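Local atomic coordinates of probable porin (Pseudomonas aeruginosa, PDB entry 4FSP), a protein that is probably an outer-membrane porin of the OprD family, forming a beta-barrel channel thought to let small solutes across the bacterial outer membrane. Residues 159-164 and 201-206; 196-201 and 216-221. One frame throughout, in Å; residues are numbered along the deposited sequence.

Interaction 1: residues 159-164 and 201-206. With C8E ((hydroxyethyloxy)tri(ethyloxy)octane), chain J; C8E ((hydroxyethyloxy)tri(ethyloxy)octane), chain G.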
loop_
_atom_site.group_PDB
_atom_site.type_symbol
_atom_site.label_atom_id
_atom_site.label_comp_id
_atom_site.label_asym_id
_atom_site.label_seq_id
_atom_site.Cartn_x
_atom_site.Cartn_y
_atom_site.Cartn_z
ATOM N N SER A 159 0.815 13.457 -14.672
ATOM C CA SER A 159 -0.254 13.450 -13.683
ATOM C C SER A 159 0.174 14.315 -12.526
ATOM O O SER A 159 1.336 14.294 -12.120
ATOM C CB SER A 159 -0.563 12.040 -13.165
ATOM O OG SER A 159 -0.648 11.136 -14.247
ATOM N N LEU A 160 -0.781 15.079 -12.013
ATOM C CA LEU A 160 -0.583 15.916 -10.850
ATOM C C LEU A 160 -1.615 15.524 -9.816
ATOM O O LEU A 160 -2.760 15.194 -10.152
ATOM C CB LEU A 160 -0.807 17.377 -11.223
ATOM C CG LEU A 160 0.427 18.244 -11.407
ATOM C CD1 LEU A 160 0.193 19.237 -12.542
ATOM C CD2 LEU A 160 0.685 18.967 -10.097
ATOM N N ASN A 161 -1.221 15.559 -8.555
ATOM C CA ASN A 161 -2.198 15.406 -7.505
ATOM C C ASN A 161 -1.901 16.350 -6.366
ATOM O O ASN A 161 -0.763 16.796 -6.185
ATOM C CB ASN A 161 -2.220 13.981 -7.000
ATOM C CG ASN A 161 -0.908 13.586 -6.409
ATOM O OD1 ASN A 161 0.062 13.336 -7.139
ATOM N ND2 ASN A 161 -0.844 13.564 -5.078
ATOM N N LEU A 162 -2.947 16.638 -5.603
ATOM C CA LEU A 162 -2.901 17.547 -4.477
ATOM C C LEU A 162 -3.989 17.064 -3.523
ATOM O O LEU A 162 -5.091 16.711 -3.967
ATOM C CB LEU A 162 -3.252 18.940 -4.971
ATOM C CG LEU A 162 -3.173 20.061 -3.944
ATOM C CD1 LEU A 162 -1.720 20.260 -3.547
ATOM C CD2 LEU A 162 -3.777 21.347 -4.515
ATOM N N GLY A 163 -3.704 17.028 -2.226
ATOM C CA GLY A 163 -4.694 16.513 -1.294
ATOM C C GLY A 163 -4.528 16.972 0.142
ATOM O O GLY A 163 -3.459 17.454 0.541
ATOM N N ARG A 164 -5.594 16.823 0.922
ATOM C CA ARG A 164 -5.532 17.083 2.353
ATOM C C ARG A 164 -6.449 16.124 3.088
ATOM O O ARG A 164 -7.632 16.007 2.754
ATOM C CB ARG A 164 -5.886 18.539 2.673
ATOM C CG ARG A 164 -6.039 18.822 4.176
ATOM C CD ARG A 164 -6.246 20.306 4.470
ATOM N NE ARG A 164 -5.009 20.935 4.927
ATOM C CZ ARG A 164 -4.947 21.954 5.779
ATOM N NH1 ARG A 164 -6.056 22.486 6.272
ATOM N NH2 ARG A 164 -3.768 22.443 6.137
ATOM N N GLY A 201 1.805 15.890 -5.589
ATOM C CA GLY A 201 2.710 15.086 -6.358
ATOM C C GLY A 201 2.597 15.256 -7.853
ATOM O O GLY A 201 1.712 15.952 -8.378
ATOM N N LEU A 202 3.495 14.552 -8.529
ATOM C CA LEU A 202 3.661 14.624 -9.959
ATOM C C LEU A 202 4.229 13.269 -10.401
ATOM O O LEU A 202 5.142 12.726 -9.769
ATOM C CB LEU A 202 4.618 15.781 -10.259
ATOM C CG LEU A 202 5.170 16.095 -11.643
ATOM C CD1 LEU A 202 5.674 17.541 -11.651
ATOM C CD2 LEU A 202 6.312 15.165 -11.986
ATOM N N ASP A 203 3.669 12.714 -11.469
ATOM C CA ASP A 203 4.150 11.464 -12.038
ATOM C C ASP A 203 4.261 11.713 -13.529
ATOM O O ASP A 203 3.316 12.200 -14.151
ATOM C CB ASP A 203 3.168 10.319 -11.770
ATOM C CG ASP A 203 2.888 10.119 -10.288
ATOM O OD1 ASP A 203 3.764 9.576 -9.579
ATOM O OD2 ASP A 203 1.788 10.488 -9.831
ATOM N N TYR A 204 5.420 11.395 -14.099
ATOM C CA TYR A 204 5.736 11.815 -15.458
ATOM C C TYR A 204 6.206 10.650 -16.305
ATOM O O TYR A 204 7.152 9.942 -15.929
ATOM C CB TYR A 204 6.811 12.902 -15.428
ATOM C CG TYR A 204 7.335 13.290 -16.789
ATOM C CD1 TYR A 204 6.473 13.711 -17.784
ATOM C CD2 TYR A 204 8.690 13.258 -17.067
ATOM C CE1 TYR A 204 6.937 14.078 -19.023
ATOM C CE2 TYR A 204 9.168 13.620 -18.313
ATOM C CZ TYR A 204 8.276 14.030 -19.286
ATOM O OH TYR A 204 8.708 14.402 -20.535
ATOM N N ARG A 205 5.541 10.452 -17.445
ATOM C CA ARG A 205 5.943 9.423 -18.394
ATOM C C ARG A 205 7.123 9.966 -19.179
ATOM O O ARG A 205 6.954 10.813 -20.053
ATOM C CB ARG A 205 4.798 9.081 -19.350
ATOM C CG ARG A 205 3.520 8.666 -18.657
ATOM C CD ARG A 205 3.606 7.242 -18.115
ATOM N NE ARG A 205 3.392 6.223 -19.145
ATOM C CZ ARG A 205 4.347 5.432 -19.632
ATOM N NH1 ARG A 205 5.591 5.537 -19.180
ATOM N NH2 ARG A 205 4.055 4.530 -20.561
ATOM N N ILE A 206 8.321 9.498 -18.858
ATOM C CA ILE A 206 9.514 9.984 -19.532
ATOM C C ILE A 206 9.610 9.364 -20.915
ATOM O O ILE A 206 10.044 9.994 -21.874
ATOM C CB ILE A 206 10.770 9.592 -18.743
ATOM C CG1 ILE A 206 10.713 10.208 -17.342
ATOM C CG2 ILE A 206 12.035 10.005 -19.490
ATOM C CD1 ILE A 206 11.486 9.429 -16.301
HETATM C C1 C8E J . 9.700 13.941 -10.639
HETATM C C2 C8E J . 9.771 14.218 -12.131
HETATM C C3 C8E J . 10.724 13.164 -12.685
HETATM C C4 C8E J . 11.946 13.841 -13.290
HETATM C C5 C8E J . 12.682 12.795 -14.149
HETATM C C6 C8E J . 12.909 13.409 -15.543
HETATM C C7 C8E J . 13.830 12.528 -16.414
HETATM C C8 C8E J . 14.062 13.329 -17.699
HETATM O O9 C8E J . 14.760 12.573 -18.718
HETATM C C10 C8E J . 14.607 13.334 -19.933
HETATM C C11 C8E J . 15.214 12.580 -21.102
HETATM O O12 C8E J . 14.219 12.727 -22.142
HETATM C C1 C8E G . 6.878 22.736 6.412
HETATM C C2 C8E G . 6.570 23.934 5.533
HETATM C C3 C8E G . 7.553 23.956 4.378
HETATM C C4 C8E G . 6.794 24.085 3.068
HETATM C C5 C8E G . 7.244 23.003 2.101
HETATM C C6 C8E G . 6.202 22.785 1.017
HETATM C C7 C8E G . 6.851 22.136 -0.198
HETATM C C8 C8E G . 5.804 21.473 -1.074
HETATM O O9 C8E G . 6.082 21.677 -2.444
HETATM C C10 C8E G . 5.814 20.523 -3.215
HETATM C C11 C8E G . 5.346 20.916 -4.611
HETATM O O12 C8E G . 5.153 19.756 -5.390
HETATM C C13 C8E G . 4.637 20.040 -6.673
HETATM C C14 C8E G . 3.904 18.823 -7.233
HETATM O O HOH W 1 1.551 9.929 -16.053
#
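Ser159 to Asn161 pair with Gly201 to Asp203 in an antiparallel ladder of the barrel wall, where strands 158-168 and 193-205 lie side by side; the axes of 159-164 and 201-205 approach to 4.7 Å, at 166° between their N-to-C directions. Two hydrogen-bonded pairs flank a non-hydrogen-bonded one. In the first, Ser159 N donates to Asp203 O over 2.8 Å, almost straight at 178°, and Asp203 N returns the bond to Ser159 O. In the second, Gly201 N reaches Asn161 O at 2.8 Å while Asn161 N donates to Gly201 O. Between them, Leu160 and Leu202 turn their side chains to the opposite face from Ser159, Asn161 and Asp203, and Leu202 CA brings its hydrogen toward Ser159 O at 3.2 Å. Asn161 CG sits between its own backbone N and carbonyl carbon (chi1 62°), which brings CG to 3.7 Å from Gly201 N. Leu202 CD2 touches detergent carbon C2 of C8E chain J at 3.6 Å, consistent with the Leu160 and Leu202 face being the barrel's lipid-facing exterior. On the other face Asp203 OD1 accepts hydrogen bonds from Ser213 and His215. Strands 148-152 and 210-219 continue the ladder beyond Leu160 and Leu202.

Interaction 2: residues 196-201 and 216-221. With C8E ((hydroxyethyloxy)tri(ethyloxy)octane), chain G.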
loop_
_atom_site.group_PDB
_atom_site.type_symbol
_atom_site.label_atom_id
_atom_site.label_comp_id
_atom_site.label_asym_id
_atom_site.label_seq_id
_atom_site.Cartn_x
_atom_site.Cartn_y
_atom_site.Cartn_z
ATOM N N ARG A 196 -4.194 17.467 10.203
ATOM C CA ARG A 196 -4.071 17.605 8.760
ATOM C C ARG A 196 -2.859 16.873 8.217
ATOM O O ARG A 196 -1.761 16.957 8.771
ATOM C CB ARG A 196 -3.938 19.081 8.367
ATOM C CG ARG A 196 -5.062 19.980 8.822
ATOM C CD ARG A 196 -6.370 19.588 8.166
ATOM N NE ARG A 196 -7.390 20.625 8.313
ATOM C CZ ARG A 196 -8.327 20.630 9.256
ATOM N NH1 ARG A 196 -8.387 19.646 10.149
ATOM N NH2 ARG A 196 -9.208 21.619 9.303
ATOM N N PHE A 197 -3.067 16.172 7.112
ATOM C CA PHE A 197 -1.968 15.617 6.348
ATOM C C PHE A 197 -2.069 16.184 4.939
ATOM O O PHE A 197 -3.072 15.979 4.261
ATOM C CB PHE A 197 -2.045 14.090 6.300
ATOM C CG PHE A 197 -0.866 13.451 5.607
ATOM C CD1 PHE A 197 0.323 13.224 6.293
ATOM C CD2 PHE A 197 -0.942 13.083 4.273
ATOM C CE1 PHE A 197 1.422 12.643 5.662
ATOM C CE2 PHE A 197 0.146 12.496 3.637
ATOM C CZ PHE A 197 1.333 12.277 4.331
ATOM N N ASP A 198 -1.038 16.892 4.495
ATOM C CA ASP A 198 -1.062 17.495 3.173
ATOM C C ASP A 198 -0.297 16.645 2.195
ATOM O O ASP A 198 0.670 15.981 2.565
ATOM C CB ASP A 198 -0.461 18.888 3.243
ATOM C CG ASP A 198 -1.162 19.748 4.262
ATOM O OD1 ASP A 198 -2.405 19.792 4.225
ATOM O OD2 ASP A 198 -0.487 20.347 5.120
ATOM N N LEU A 199 -0.735 16.649 0.943
ATOM C CA LEU A 199 0.008 15.930 -0.080
ATOM C C LEU A 199 -0.036 16.620 -1.433
ATOM O O LEU A 199 -0.996 17.302 -1.769
ATOM C CB LEU A 199 -0.465 14.477 -0.181
ATOM C CG LEU A 199 -1.926 14.275 -0.573
ATOM C CD1 LEU A 199 -2.022 14.027 -2.072
ATOM C CD2 LEU A 199 -2.578 13.120 0.237
ATOM N N ALA A 200 1.020 16.421 -2.211
ATOM C CA ALA A 200 1.094 16.964 -3.551
ATOM C C ALA A 200 2.070 16.097 -4.307
ATOM O O ALA A 200 3.058 15.624 -3.744
ATOM C CB ALA A 200 1.590 18.399 -3.523
ATOM N N GLY A 201 1.805 15.890 -5.589
ATOM C CA GLY A 201 2.710 15.086 -6.358
ATOM C C GLY A 201 2.597 15.256 -7.853
ATOM O O GLY A 201 1.712 15.952 -8.378
ATOM N N TYR A 216 5.234 14.857 -2.175
ATOM C CA TYR A 216 5.458 15.534 -0.909
ATOM C C TYR A 216 4.324 15.166 0.042
ATOM O O TYR A 216 3.155 15.169 -0.344
ATOM C CB TYR A 216 5.490 17.050 -1.117
ATOM C CG TYR A 216 5.646 17.802 0.171
ATOM C CD1 TYR A 216 6.905 18.027 0.715
ATOM C CD2 TYR A 216 4.537 18.282 0.856
ATOM C CE1 TYR A 216 7.054 18.711 1.904
ATOM C CE2 TYR A 216 4.673 18.965 2.042
ATOM C CZ TYR A 216 5.939 19.172 2.568
ATOM O OH TYR A 216 6.100 19.857 3.753
ATOM N N GLY A 217 4.664 14.845 1.280
ATOM C CA GLY A 217 3.651 14.546 2.267
ATOM C C GLY A 217 4.022 15.206 3.574
ATOM O O GLY A 217 5.202 15.279 3.935
ATOM N N GLU A 218 3.021 15.670 4.310
ATOM C CA GLU A 218 3.296 16.346 5.567
ATOM C C GLU A 218 2.204 16.049 6.572
ATOM O O GLU A 218 1.046 16.417 6.352
ATOM C CB GLU A 218 3.391 17.869 5.326
ATOM C CG GLU A 218 3.568 18.688 6.595
ATOM C CD GLU A 218 3.695 20.179 6.331
ATOM O OE1 GLU A 218 4.163 20.566 5.235
ATOM O OE2 GLU A 218 3.318 20.969 7.223
ATOM N N LEU A 219 2.558 15.368 7.661
ATOM C CA LEU A 219 1.652 15.260 8.796
ATOM C C LEU A 219 1.934 16.482 9.639
ATOM O O LEU A 219 2.980 16.558 10.289
ATOM C CB LEU A 219 1.936 14.005 9.618
ATOM C CG LEU A 219 1.042 13.838 10.857
ATOM C CD1 LEU A 219 -0.441 13.636 10.456
ATOM C CD2 LEU A 219 1.538 12.659 11.686
ATOM N N GLU A 220 1.015 17.443 9.618
ATOM C CA GLU A 220 1.294 18.770 10.168
ATOM C C GLU A 220 1.769 18.745 11.619
ATOM O O GLU A 220 1.290 17.942 12.424
ATOM C CB GLU A 220 0.088 19.701 9.994
ATOM C CG GLU A 220 -0.221 19.998 8.529
ATOM C CD GLU A 220 -1.252 21.109 8.346
ATOM O OE1 GLU A 220 -1.719 21.689 9.356
ATOM O OE2 GLU A 220 -1.590 21.406 7.180
ATOM N N GLN A 221 2.739 19.604 11.925
ATOM C CA GLN A 221 3.338 19.665 13.255
ATOM C C GLN A 221 4.075 18.376 13.642
ATOM O O GLN A 221 4.450 18.206 14.808
ATOM C CB GLN A 221 2.288 20.023 14.329
ATOM C CG GLN A 221 1.411 21.239 13.990
ATOM C CD GLN A 221 2.228 22.497 13.707
ATOM O OE1 GLN A 221 3.293 22.709 14.290
ATOM N NE2 GLN A 221 1.733 23.333 12.804
HETATM C C1 C8E G . 6.878 22.736 6.412
HETATM C C2 C8E G . 6.570 23.934 5.533
HETATM C C3 C8E G . 7.553 23.956 4.378
HETATM C C4 C8E G . 6.794 24.085 3.068
HETATM C C5 C8E G . 7.244 23.003 2.101
HETATM C C6 C8E G . 6.202 22.785 1.017
HETATM C C7 C8E G . 6.851 22.136 -0.198
HETATM C C8 C8E G . 5.804 21.473 -1.074
HETATM O O9 C8E G . 6.082 21.677 -2.444
HETATM C C10 C8E G . 5.814 20.523 -3.215
HETATM C C11 C8E G . 5.346 20.916 -4.611
HETATM O O12 C8E G . 5.153 19.756 -5.390
HETATM C C13 C8E G . 4.637 20.040 -6.673
HETATM C C14 C8E G . 3.904 18.823 -7.233
#
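Asp198 and Glu220 each carry CG anti to the carbonyl carbon (chi1 -56° and -65°), which sets each CG beside its own backbone N; from there the two side chains cross obliquely, their carboxylate planes 53° apart. Asp198 OD2 and Glu220 OE2 are 2.6 Å apart, close enough that one of the acids may hold a proton. Arg164 of the adjacent strand forms salt bridges with both, through Asp198 OD1 and Glu220 OE2, which would ease the remaining repulsion. Arg196 contributes aliphatic contact here, its CB 3.4 Å from Glu220 CD. The backbones beneath are the two arms of a beta hairpin, strands 193-205 and 210-219, within the porin barrel wall. Asp198 and Glu218 exchange N-H to O bonds, as do Ala200 and Tyr216, and Glu220 N donates to Arg196 O at 2.9 Å just past Leu219, where strand 210-219 ends. On the face opposite the acids, the Phe197 ring leans across the neighbouring strand: Glu218 N lies 3.6 Å above the ring plane toward its rim, and Leu219 CB meets the ring edge in plane, 3.8 Å from Phe197 CD1. Leu179 and Leu296 also pack against Phe197 and Leu219. On the acids' face, Tyr216 OH donates to Glu218 OE1 at 2.5 Å, and C8 of detergent C8E chain G lies 3.8 Å above the Tyr216 ring plane, over its centre.

From the N terminus, residues 159-164 come first, and interaction 1 closes a loop of 36 residues when the chain returns at 201-206. Residues 196-201 begin the second pairing before that return is complete, and interaction 2 closes a shorter, 14-residue loop at 216-221. The segments therefore alternate and the two contacts cross, sharing Gly201. Strand 193-205 is the common element, with 158-168 beside one edge and 210-219 beside the other, so three successive neighbours in the barrel wall are tied together. The centres of the contacts lie about 14 Å apart, yet the Arg164-Glu220 salt bridge links strand 158-168 to the residue following strand 210-219. Both contacts touch detergent C8E chain G.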